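Local structure of tartronic semialdehyde reductase (Salmonella typhimurium, 1YB4) at the interface of chains A and B and the interface of chains A and C. The protein catalyses the NAD(P)H-dependent reduction of tartronate semialdehyde (2-hydroxy-3-oxopropanoate) to (R)-glycerate, a reversible step. Sequence-based numbering; all coordinates share one arbitrary frame. Chains: chain A/B/C, tartronic semialdehyde reductase.

Contact 1: the interface of chains A and B. Residues chain A 137, 171, 174-175, 178-179; chain B 207, 211-212.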
loop_
_atom_site.group_PDB
_atom_site.type_symbol
_atom_site.label_atom_id
_atom_site.label_comp_id
_atom_site.label_asym_id
_atom_site.label_seq_id
_atom_site.Cartn_x
_atom_site.Cartn_y
_atom_site.Cartn_z
HETATM N N MSE A 137 -16.735 -11.154 -22.891
HETATM C CA MSE A 137 -16.184 -12.346 -22.251
HETATM C C MSE A 137 -17.376 -13.136 -21.739
HETATM O O MSE A 137 -18.218 -12.605 -21.021
HETATM C CB MSE A 137 -15.232 -11.951 -21.125
HETATM C CG MSE A 137 -15.110 -10.457 -20.962
HETATM SE SE MSE A 137 -13.334 -9.846 -20.527
HETATM C CE MSE A 137 -13.546 -7.966 -20.983
ATOM N N CYS A 171 -13.715 -12.840 -15.660
ATOM C CA CYS A 171 -12.817 -12.354 -16.703
ATOM C C CYS A 171 -12.868 -10.829 -16.789
ATOM O O CYS A 171 -11.846 -10.166 -16.954
ATOM C CB CYS A 171 -13.193 -12.971 -18.043
ATOM S SG CYS A 171 -11.957 -12.716 -19.330
ATOM N N ALA A 174 -10.985 -9.226 -13.826
ATOM C CA ALA A 174 -9.548 -9.365 -14.056
ATOM C C ALA A 174 -9.061 -8.290 -15.028
ATOM O O ALA A 174 -7.978 -7.733 -14.861
ATOM C CB ALA A 174 -9.237 -10.761 -14.599
ATOM N N ASN A 175 -9.877 -8.006 -16.037
ATOM C CA ASN A 175 -9.568 -6.987 -17.033
ATOM C C ASN A 175 -9.453 -5.622 -16.335
ATOM O O ASN A 175 -8.454 -4.902 -16.488
ATOM C CB ASN A 175 -10.680 -6.953 -18.105
ATOM C CG ASN A 175 -10.347 -6.035 -19.293
ATOM O OD1 ASN A 175 -10.585 -4.821 -19.259
ATOM N ND2 ASN A 175 -9.785 -6.621 -20.347
ATOM N N ILE A 178 -6.211 -5.055 -14.091
ATOM C CA ILE A 178 -5.014 -4.774 -14.863
ATOM C C ILE A 178 -5.067 -3.412 -15.522
ATOM O O ILE A 178 -4.060 -2.725 -15.578
ATOM C CB ILE A 178 -4.777 -5.866 -15.921
ATOM C CG1 ILE A 178 -4.243 -7.126 -15.220
ATOM C CG2 ILE A 178 -3.840 -5.363 -17.022
ATOM C CD1 ILE A 178 -3.869 -8.272 -16.135
ATOM N N VAL A 179 -6.228 -3.000 -16.016
ATOM C CA VAL A 179 -6.293 -1.693 -16.650
ATOM C C VAL A 179 -5.972 -0.634 -15.617
ATOM O O VAL A 179 -5.250 0.323 -15.903
ATOM C CB VAL A 179 -7.681 -1.421 -17.261
ATOM C CG1 VAL A 179 -7.716 -0.034 -17.924
ATOM C CG2 VAL A 179 -7.991 -2.498 -18.282
ATOM N N LEU B 207 -8.018 -11.540 -22.144
ATOM C CA LEU B 207 -7.431 -10.229 -21.880
ATOM C C LEU B 207 -6.382 -9.722 -22.864
ATOM O O LEU B 207 -6.052 -8.539 -22.860
ATOM C CB LEU B 207 -6.865 -10.191 -20.454
ATOM C CG LEU B 207 -7.926 -10.384 -19.361
ATOM C CD1 LEU B 207 -7.357 -10.044 -17.999
ATOM C CD2 LEU B 207 -9.113 -9.489 -19.656
ATOM N N PHE B 211 -7.468 -3.579 -23.566
ATOM C CA PHE B 211 -6.555 -2.687 -22.862
ATOM C C PHE B 211 -5.683 -3.291 -21.784
ATOM O O PHE B 211 -4.779 -2.629 -21.277
ATOM C CB PHE B 211 -7.325 -1.490 -22.317
ATOM C CG PHE B 211 -7.839 -0.602 -23.393
ATOM C CD1 PHE B 211 -7.326 0.671 -23.563
ATOM C CD2 PHE B 211 -8.772 -1.077 -24.309
ATOM C CE1 PHE B 211 -7.723 1.466 -24.628
ATOM C CE2 PHE B 211 -9.180 -0.297 -25.382
ATOM C CZ PHE B 211 -8.652 0.980 -25.542
ATOM N N ALA B 212 -5.936 -4.548 -21.445
ATOM C CA ALA B 212 -5.125 -5.219 -20.441
ATOM C C ALA B 212 -3.805 -5.665 -21.086
ATOM O O ALA B 212 -2.814 -5.912 -20.397
ATOM C CB ALA B 212 -5.873 -6.425 -19.890
#
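B:Leu207 reaches from chain B onto the flank of a long helix of chain A, where it meets A:Asn175 and its neighbours. The patch belongs to a two-fold interface between identical subunits and recurs with the chains exchanged. At the base of this side chain, CB lies 3.9 Å from CB of B:Ala212, a contact within chain B that braces the leucine. CG stands beside the backbone N (chi1 -62°) and points the branch at chain A. There the two methyl groups part company. CD1 settles on the helix backbone, 3.8 Å from N of A:Asn175, and also approaches the methyl group of A:Ala174, whose small side chain lets leucine come near the main chain. CD2 turns the other way and lies 3.4 Å from CB of A:Asn175; it also comes within 3.9 Å of the carbonyl O of A:Cys171. The selenium of selenomethionine A:Met137 borders the same methyl more loosely. A forked apolar tip suits this place, because one branch can rest on the helix backbone while the other packs beside the asparagine, which it crosses obliquely. The amide of A:Asn175, anti to the backbone N (chi1 -173°), shows its CB and CG flank to the leucine; in this dehydrogenase family an asparagine here probably helps to bind substrate.

Further along, CG2 of A:Ile178 packs on B:Ala212, 3.7 Å from its CA. Alanine keeps the chain B loop low enough for this beta-branched residue to cover it. A:Val179 extends the apolar strip towards CB of B:Phe211.

Chain A contributes mainly helix 167-195, with strand 134-139 at one end; chain B supplies the end of helix 200-208 and the loop after it. A:Asn175 lies one turn beyond the predicted active-site A:Lys172, so this packing probably helps to shape the catalytic region.

Contact 2: the interface of chains A and C. Residues chain A 246, 249, 254-256, 260; chain C 260, 264, 267.
C:Glu264 lies across the start of a chain A helix, with its aliphatic part against A:Ala260 and A:Asn255 and its carboxylate turned towards backbone of chain A. The chain is bent at chi2 (-52°), which folds the acid group back over A:Ala260, whose CB lies 3.6 Å from CG of the glutamate. Alanine leaves room here for the larger residue. A:Leu246 approaches at about a right angle, its CD2 methyl 3.6 Å from the carboxylate atom OE2.

The other carboxylate oxygen, OE1, accepts a hydrogen bond from the backbone N of A:Leu256 (3.2 Å). That donor arrives from the anti side and 33° out of the carboxylate plane, but the bond is fairly straight. Since A:Leu256 immediately precedes helix 257-271, the N-terminal end of that helix may favour the ionised acid. Glutamate suits this place because its stem packs while its two oxygens serve different partners, OE1 this backbone N and OE2 a water. The amide plane of A:Asn255 is steeply inclined to the carboxylate, and the asparagine crosses the glutamate stem with OD1 near CB.

C:Asn267, one turn along the same helix as C:Glu264, uses ND2 to give a hydrogen bond to the carbonyl O of A:Leu254 (2.8 Å). The donor stands off the carbonyl plane, and the bond is bent, 138° at the hydrogen. An amide suits this position because its N-H groups can serve more than one acceptor: ND2 also makes a weak link to OE1 of C:Glu264. Water 1 joins both polar residues to chain A, bound by OE2 of C:Glu264 at 2.8 Å and by O of A:Leu246 at 2.9 Å.

The patch belongs to a two-fold interface between identical subunits, repeated with the chains exchanged. CB of A:Ala260 faces CB of C:Ala260 at 4.2 Å, which places the patch near the two-fold axis. It pairs helix 257-270 of chain C with the start of helix 257-271, the preceding loop and helix 235-251 of chain A.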
loop_
_atom_site.group_PDB
_atom_site.type_symbol
_atom_site.label_atom_id
_atom_site.label_comp_id
_atom_site.label_asym_id
_atom_site.label_seq_id
_atom_site.Cartn_x
_atom_site.Cartn_y
_atom_site.Cartn_z
ATOM N N LEU A 246 -12.538 -5.773 -5.251
ATOM C CA LEU A 246 -12.251 -5.763 -3.816
ATOM C C LEU A 246 -13.281 -6.533 -2.966
ATOM O O LEU A 246 -12.920 -7.162 -1.980
ATOM C CB LEU A 246 -12.107 -4.314 -3.329
ATOM C CG LEU A 246 -10.835 -3.629 -3.845
ATOM C CD1 LEU A 246 -10.903 -2.133 -3.613
ATOM C CD2 LEU A 246 -9.624 -4.242 -3.145
ATOM N N ALA A 249 -12.581 -10.106 -3.831
ATOM C CA ALA A 249 -11.322 -10.400 -3.173
ATOM C C ALA A 249 -11.569 -10.688 -1.706
ATOM O O ALA A 249 -10.999 -11.627 -1.156
ATOM C CB ALA A 249 -10.372 -9.223 -3.314
ATOM N N LEU A 254 -8.656 -12.785 -0.875
ATOM C CA LEU A 254 -7.464 -12.480 -1.687
ATOM C C LEU A 254 -6.874 -11.154 -1.220
ATOM O O LEU A 254 -7.614 -10.212 -0.935
ATOM C CB LEU A 254 -7.819 -12.329 -3.169
ATOM C CG LEU A 254 -8.223 -13.557 -3.976
ATOM C CD1 LEU A 254 -8.981 -13.131 -5.227
ATOM C CD2 LEU A 254 -6.996 -14.352 -4.334
ATOM N N ASN A 255 -5.547 -11.082 -1.143
ATOM C CA ASN A 255 -4.860 -9.855 -0.748
ATOM C C ASN A 255 -4.467 -9.162 -2.051
ATOM O O ASN A 255 -3.476 -9.542 -2.674
ATOM C CB ASN A 255 -3.592 -10.186 0.055
ATOM C CG ASN A 255 -2.883 -8.936 0.615
ATOM O OD1 ASN A 255 -2.885 -7.863 0.005
ATOM N ND2 ASN A 255 -2.251 -9.094 1.771
ATOM N N LEU A 256 -5.247 -8.169 -2.478
ATOM C CA LEU A 256 -4.944 -7.431 -3.709
ATOM C C LEU A 256 -4.486 -6.068 -3.238
ATOM O O LEU A 256 -5.261 -5.099 -3.212
ATOM C CB LEU A 256 -6.190 -7.292 -4.586
ATOM C CG LEU A 256 -6.841 -8.608 -5.018
ATOM C CD1 LEU A 256 -8.078 -8.320 -5.862
ATOM C CD2 LEU A 256 -5.833 -9.450 -5.808
ATOM N N ALA A 260 -6.199 -2.466 -4.128
ATOM C CA ALA A 260 -6.726 -1.742 -2.980
ATOM C C ALA A 260 -6.258 -0.292 -3.046
ATOM O O ALA A 260 -7.070 0.631 -2.919
ATOM C CB ALA A 260 -6.266 -2.382 -1.681
ATOM N N ALA C 260 -6.992 0.564 3.770
ATOM C CA ALA C 260 -7.208 -0.319 2.626
ATOM C C ALA C 260 -6.282 -1.526 2.717
ATOM O O ALA C 260 -6.706 -2.659 2.499
ATOM C CB ALA C 260 -6.966 0.431 1.325
ATOM N N GLU C 264 -6.818 -5.774 3.314
ATOM C CA GLU C 264 -6.203 -6.827 2.509
ATOM C C GLU C 264 -5.361 -7.756 3.376
ATOM O O GLU C 264 -5.291 -8.960 3.127
ATOM C CB GLU C 264 -5.339 -6.215 1.421
ATOM C CG GLU C 264 -6.081 -5.212 0.574
ATOM C CD GLU C 264 -7.388 -5.763 0.021
ATOM O OE1 GLU C 264 -7.375 -6.907 -0.493
ATOM O OE2 GLU C 264 -8.417 -5.045 0.103
ATOM N N ASN C 267 -7.572 -10.150 4.728
ATOM C CA ASN C 267 -7.996 -11.142 3.740
ATOM C C ASN C 267 -6.993 -12.285 3.764
ATOM O O ASN C 267 -7.351 -13.435 3.541
ATOM C CB ASN C 267 -8.036 -10.563 2.317
ATOM C CG ASN C 267 -9.275 -9.727 2.041
ATOM O OD1 ASN C 267 -10.246 -9.741 2.806
ATOM N ND2 ASN C 267 -9.252 -9.002 0.930
HETATM O O HOH W 1 -10.813 -6.362 -0.231
#

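The centres of the C-alpha atoms of contact 1 and contact 2 lie about 18 Å apart. On chain A they draw on different elements: helix 167-195 and strand 134-139 for contact 1, helices 235-251 and 257-271 with the loop between them for contact 2. Contact 1 is mainly apolar and contact 2 more polar; the centre of contact 1 is about 5 Å from A:Lys172, that of contact 2 about 16 Å. In the deposited assembly chain A meets B and C through separate surfaces, and the two kinds of two-fold interface together could build its four subunits, with contact 1 probably tied more directly to the active site.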